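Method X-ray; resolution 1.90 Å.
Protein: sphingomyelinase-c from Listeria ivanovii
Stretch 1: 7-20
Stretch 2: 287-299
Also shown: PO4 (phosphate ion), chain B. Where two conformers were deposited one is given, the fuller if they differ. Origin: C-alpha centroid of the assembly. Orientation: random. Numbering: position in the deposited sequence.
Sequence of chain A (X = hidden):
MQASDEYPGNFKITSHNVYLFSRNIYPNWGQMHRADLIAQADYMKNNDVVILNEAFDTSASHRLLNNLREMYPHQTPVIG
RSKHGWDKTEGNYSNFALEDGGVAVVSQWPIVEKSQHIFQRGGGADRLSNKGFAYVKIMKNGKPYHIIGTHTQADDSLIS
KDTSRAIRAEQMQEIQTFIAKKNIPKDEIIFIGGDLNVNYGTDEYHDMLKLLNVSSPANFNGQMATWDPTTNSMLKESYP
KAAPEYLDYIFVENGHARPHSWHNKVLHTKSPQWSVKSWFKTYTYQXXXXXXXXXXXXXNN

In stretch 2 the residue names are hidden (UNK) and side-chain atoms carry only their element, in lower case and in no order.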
# COMPACT_ATOMS: atom_id res chain seq x y z
N TYR A 7 17.07 14.72 11.42
CA TYR A 7 16.02 13.70 11.72
C TYR A 7 14.59 14.29 11.70
O TYR A 7 14.30 15.19 12.48
CB TYR A 7 16.29 13.07 13.07
CG TYR A 7 15.41 11.86 13.39
CD1 TYR A 7 15.51 10.66 12.66
CD2 TYR A 7 14.49 11.91 14.44
CE1 TYR A 7 14.70 9.55 12.98
CE2 TYR A 7 13.69 10.82 14.76
CZ TYR A 7 13.78 9.65 14.02
OH TYR A 7 12.98 8.58 14.39
N PRO A 8 13.69 13.75 10.85
CA PRO A 8 13.85 12.59 9.95
C PRO A 8 14.75 12.82 8.74
O PRO A 8 15.33 11.87 8.23
CB PRO A 8 12.41 12.30 9.49
CG PRO A 8 11.74 13.60 9.56
CD PRO A 8 12.31 14.28 10.77
N GLY A 9 14.84 14.06 8.28
CA GLY A 9 15.80 14.39 7.23
C GLY A 9 15.24 14.07 5.86
O GLY A 9 14.04 14.22 5.63
N ASN A 10 16.11 13.64 4.95
CA ASN A 10 15.69 13.32 3.60
C ASN A 10 15.25 11.85 3.55
O ASN A 10 16.00 10.99 3.03
CB ASN A 10 16.79 13.63 2.57
CG ASN A 10 16.36 13.31 1.12
OD1 ASN A 10 15.21 12.90 0.86
ND2 ASN A 10 17.28 13.50 0.19
N PHE A 11 14.08 11.58 4.14
CA PHE A 11 13.47 10.24 4.13
C PHE A 11 12.36 10.22 3.11
O PHE A 11 11.55 11.14 3.04
CB PHE A 11 12.89 9.87 5.48
CG PHE A 11 12.85 8.39 5.73
CD1 PHE A 11 14.03 7.70 6.05
CD2 PHE A 11 11.64 7.67 5.65
CE1 PHE A 11 14.01 6.33 6.30
CE2 PHE A 11 11.61 6.30 5.92
CZ PHE A 11 12.78 5.61 6.23
N LYS A 12 12.34 9.13 2.34
CA LYS A 12 11.46 9.01 1.19
C LYS A 12 10.87 7.59 1.13
O LYS A 12 11.61 6.60 1.19
CB LYS A 12 12.25 9.33 -0.05
CG LYS A 12 11.47 9.36 -1.33
CD LYS A 12 12.26 10.10 -2.36
CE LYS A 12 12.18 9.41 -3.68
NZ LYS A 12 13.35 9.79 -4.55
N ILE A 13 9.54 7.52 1.01
CA ILE A 13 8.79 6.25 0.98
C ILE A 13 7.91 6.31 -0.26
O ILE A 13 7.28 7.34 -0.52
CB ILE A 13 7.88 6.09 2.22
CG1 ILE A 13 8.70 6.12 3.50
CG2 ILE A 13 7.05 4.77 2.15
CD1 ILE A 13 7.87 6.27 4.72
N THR A 14 7.88 5.23 -1.03
CA THR A 14 6.95 5.14 -2.15
C THR A 14 5.99 4.00 -1.80
O THR A 14 6.40 2.97 -1.29
CB THR A 14 7.66 4.90 -3.51
OG1 THR A 14 8.33 6.10 -3.89
CG2 THR A 14 6.67 4.57 -4.63
N SER A 15 4.69 4.24 -2.00
CA SER A 15 3.70 3.19 -1.78
C SER A 15 2.99 2.94 -3.13
O SER A 15 2.60 3.89 -3.80
CB SER A 15 2.70 3.61 -0.69
OG SER A 15 1.76 2.57 -0.46
N HIS A 16 2.88 1.67 -3.50
CA HIS A 16 2.17 1.31 -4.71
C HIS A 16 1.36 0.07 -4.52
O HIS A 16 1.88 -1.02 -4.18
CB HIS A 16 3.12 1.12 -5.90
CG HIS A 16 2.44 1.25 -7.22
ND1 HIS A 16 3.01 0.82 -8.40
CD2 HIS A 16 1.23 1.77 -7.55
CE1 HIS A 16 2.20 1.09 -9.40
NE2 HIS A 16 1.11 1.66 -8.91
N ASN A 17 0.07 0.26 -4.72
CA ASN A 17 -0.85 -0.83 -4.87
C ASN A 17 -0.63 -1.33 -6.30
O ASN A 17 -1.00 -0.66 -7.26
CB ASN A 17 -2.29 -0.30 -4.65
CG ASN A 17 -3.32 -1.39 -4.77
OD1 ASN A 17 -3.09 -2.39 -5.48
ND2 ASN A 17 -4.45 -1.24 -4.07
N VAL A 18 0.04 -2.47 -6.42
CA VAL A 18 0.52 -2.95 -7.71
C VAL A 18 -0.48 -3.87 -8.46
O VAL A 18 -0.19 -4.33 -9.57
CB VAL A 18 1.90 -3.67 -7.58
CG1 VAL A 18 2.99 -2.66 -7.13
CG2 VAL A 18 1.82 -4.80 -6.61
N TYR A 19 -1.63 -4.14 -7.85
CA TYR A 19 -2.68 -4.89 -8.56
C TYR A 19 -2.15 -6.18 -9.20
O TYR A 19 -2.19 -6.32 -10.44
CB TYR A 19 -3.26 -3.97 -9.64
CG TYR A 19 -4.44 -4.54 -10.40
CD1 TYR A 19 -5.48 -5.18 -9.74
CD2 TYR A 19 -4.55 -4.36 -11.77
CE1 TYR A 19 -6.59 -5.69 -10.42
CE2 TYR A 19 -5.67 -4.84 -12.47
CZ TYR A 19 -6.69 -5.49 -11.78
OH TYR A 19 -7.80 -6.00 -12.46
N LEU A 20 -1.67 -7.11 -8.37
CA LEU A 20 -1.25 -8.46 -8.80
C LEU A 20 -2.21 -9.50 -8.25
O LEU A 20 -1.95 -10.22 -7.28
CB LEU A 20 0.21 -8.77 -8.41
CG LEU A 20 1.28 -7.80 -9.00
CD1 LEU A 20 2.66 -8.12 -8.38
CD2 LEU A 20 1.40 -7.70 -10.58
N UNK A 287 -0.16 0.94 -18.30
CA UNK A 287 -0.04 1.27 -16.89
C UNK A 287 0.54 0.13 -16.12
O UNK A 287 0.43 -1.04 -16.53
o UNK A 287 -1.30 4.20 -16.32
c UNK A 287 -1.36 1.78 -16.31
c UNK A 287 -1.75 3.15 -16.87
o UNK A 287 -2.51 3.21 -17.88
N UNK A 288 1.22 0.46 -15.01
CA UNK A 288 1.87 -0.52 -14.15
C UNK A 288 0.85 -1.26 -13.29
O UNK A 288 1.09 -2.40 -12.87
c UNK A 288 6.19 0.68 -15.01
c UNK A 288 4.08 2.20 -14.06
c UNK A 288 4.04 0.84 -13.88
c UNK A 288 6.23 2.03 -15.18
c UNK A 288 5.10 0.07 -14.35
c UNK A 288 2.85 0.18 -13.18
c UNK A 288 5.18 2.82 -14.72
N UNK A 289 -0.24 -0.57 -13.00
CA UNK A 289 -1.27 -1.05 -12.08
C UNK A 289 -2.53 -0.22 -12.31
O UNK A 289 -2.49 0.77 -13.05
c UNK A 289 -0.77 -0.92 -10.63
o UNK A 289 -1.85 -0.88 -9.71
N UNK A 290 -3.64 -0.61 -11.68
CA UNK A 290 -4.83 0.22 -11.76
C UNK A 290 -4.82 1.38 -10.77
O UNK A 290 -5.70 2.26 -10.83
c UNK A 290 -6.33 -1.31 -10.31
c UNK A 290 -6.13 -0.63 -11.67
o UNK A 290 -7.47 -1.81 -10.09
o UNK A 290 -5.40 -1.40 -9.47
N UNK A 291 -3.84 1.37 -9.83
CA UNK A 291 -3.61 2.52 -8.93
C UNK A 291 -2.33 3.19 -9.38
O UNK A 291 -1.41 2.52 -9.84
c UNK A 291 -4.67 1.65 -6.78
c UNK A 291 -3.42 2.10 -7.47
c UNK A 291 -6.35 1.75 -5.35
n UNK A 291 -5.26 2.38 -5.77
n UNK A 291 -6.47 0.62 -6.04
c UNK A 291 -5.43 0.54 -6.94
N UNK A 292 -2.25 4.51 -9.16
CA UNK A 292 -0.97 5.20 -9.31
C UNK A 292 -0.17 5.12 -8.03
O UNK A 292 -0.75 5.08 -6.95
c UNK A 292 -1.85 6.82 -11.05
o UNK A 292 -3.70 7.15 -14.81
c UNK A 292 -1.34 6.19 -12.18
c UNK A 292 -1.17 6.66 -9.74
c UNK A 292 -1.98 6.31 -13.43
c UNK A 292 -3.03 7.59 -11.18
c UNK A 292 -3.67 7.72 -12.43
c UNK A 292 -3.12 7.06 -13.55
N UNK A 293 1.18 5.07 -8.14
CA UNK A 293 2.05 5.08 -6.97
C UNK A 293 2.02 6.46 -6.29
O UNK A 293 1.68 7.46 -6.94
c UNK A 293 1.93 5.04 -9.42
c UNK A 293 3.45 4.82 -7.53
c UNK A 293 3.31 4.71 -9.01
N UNK A 294 2.31 6.49 -5.00
CA UNK A 294 2.37 7.75 -4.26
C UNK A 294 3.76 7.81 -3.62
O UNK A 294 4.25 6.82 -3.10
c UNK A 294 1.21 7.90 -3.20
c UNK A 294 1.50 9.02 -2.22
c UNK A 294 -0.15 8.13 -3.91
N UNK A 295 4.40 8.96 -3.69
CA UNK A 295 5.70 9.17 -3.00
C UNK A 295 5.52 10.11 -1.80
O UNK A 295 4.83 11.14 -1.90
c UNK A 295 6.54 10.84 -4.78
c UNK A 295 6.87 9.57 -4.00
c UNK A 295 8.25 9.62 -3.28
N UNK A 296 6.05 9.71 -0.66
CA UNK A 296 6.02 10.51 0.56
C UNK A 296 7.46 11.00 0.79
O UNK A 296 8.41 10.21 0.71
N UNK A 297 7.62 12.28 1.06
CA UNK A 297 8.96 12.86 1.20
C UNK A 297 8.92 14.12 2.08
O UNK A 297 7.91 14.82 2.12
c UNK A 297 8.79 14.19 -0.95
c UNK A 297 8.39 16.48 -1.54
c UNK A 297 7.76 13.80 -1.79
c UNK A 297 9.09 15.55 -0.82
c UNK A 297 7.04 14.74 -2.50
c UNK A 297 7.35 16.08 -2.39
c UNK A 297 9.56 13.17 -0.17
N UNK A 298 10.03 14.37 2.78
CA UNK A 298 10.18 15.60 3.59
C UNK A 298 10.69 16.73 2.70
O UNK A 298 11.38 16.49 1.70
o UNK A 298 12.42 14.99 4.05
c UNK A 298 10.73 14.23 5.60
c UNK A 298 11.19 15.37 4.67
N UNK A 299 10.38 17.98 3.00
CA UNK A 299 10.91 18.99 2.08
C UNK A 299 12.28 19.56 2.44
O UNK A 299 13.13 19.73 1.55
o UNK A 299 9.42 19.67 -0.51
c UNK A 299 9.95 20.47 0.31
o UNK A 299 10.50 21.56 -0.02
c UNK A 299 9.92 20.08 1.77
P PO4 B . -9.24 -2.31 -5.79
O1 PO4 B . -10.19 -2.35 -6.98
O2 PO4 B . -7.95 -1.63 -6.18
O3 PO4 B . -9.85 -1.47 -4.67
O4 PO4 B . -8.98 -3.73 -5.34
O HOH W 1 -0.87 3.00 -5.14

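Position 287 has two side-chain carbons, the second bearing two oxygens, and lies out of reach of stretch 1: Asp287. Position 288 has one carbon and a six-carbon ring without a heteroatom, so it is Phe288; its CB lies 3.9 Å from His16 CE1, near the plane of the imidazole.

Position 289 carries one carbon and one oxygen. The oxygen is 2.6 Å from Asn17 O, which has no proton to give, so a hydroxyl must be the donor: Ser289. The same OG accepts from the backbone N of position 291 at 3.0 Å. Position 290 again shows two carbons, the second with two oxygens, hence Asp290; its OD1 lies 3.3 Å from Tyr19 CB, and its CG sits over one face of the Tyr19 ring.

Position 291 has one carbon and a five-membered ring of three carbons and two nitrogens, which identifies His291. Asn17 CB lies over the ring, 4.0 Å from its centroid, while NE2 donates to PO4 O2 at 2.7 Å. Its backbone O accepts from His16 NE2 (2.8 Å, 159°). Position 292 has a carbon and a six-carbon ring bearing one oxygen: Tyr292, whose CB points away from stretch 1.

At 293 three carbons close onto the backbone N, giving Pro293. Its CG stands 3.7 Å from the His16 ring centroid, only 6° off the normal, a CH-pi contact.

Positions 294 and 295 each have one carbon carrying two more: Val294 and Val295. Val294 shares a face with Ser15 and Ile13; Val295 CG2 reaches Thr14 OG1 (3.6 Å) and Lys12 CG (3.8 Å) on the other. Position 296 has no side-chain atoms, so it is Gly296; an ideal CB would lie 3.7 Å from Ile13 O. Position 297, a carbon plus a six-carbon ring, is Phe297, whose ring leads away from stretch 1. Position 298 has a carbon carrying one oxygen and one carbon: Thr298. OG1 donates to Gly9 O at a very short 2.4 Å, and CG2 meets Pro8 CG at 4.1 Å. Position 299, two carbons with two terminal oxygens, is Asp299, without contact.

The contact rests on an antiparallel pairing, the strand axes 165° apart. Ile13 N to Gly296 O (2.9 Å) and Gly296 N to Ile13 O (2.7 Å) form one reciprocal pair; Ser15 N to Val294 O (2.8 Å) and Val294 N to Ser15 O (2.9 Å) form the next. Beyond this ladder, His16, Ser289 and Thr298 bond to backbone carbonyls across the interface.

Stretch 2 287-299: DFSDHYPVVGFTD
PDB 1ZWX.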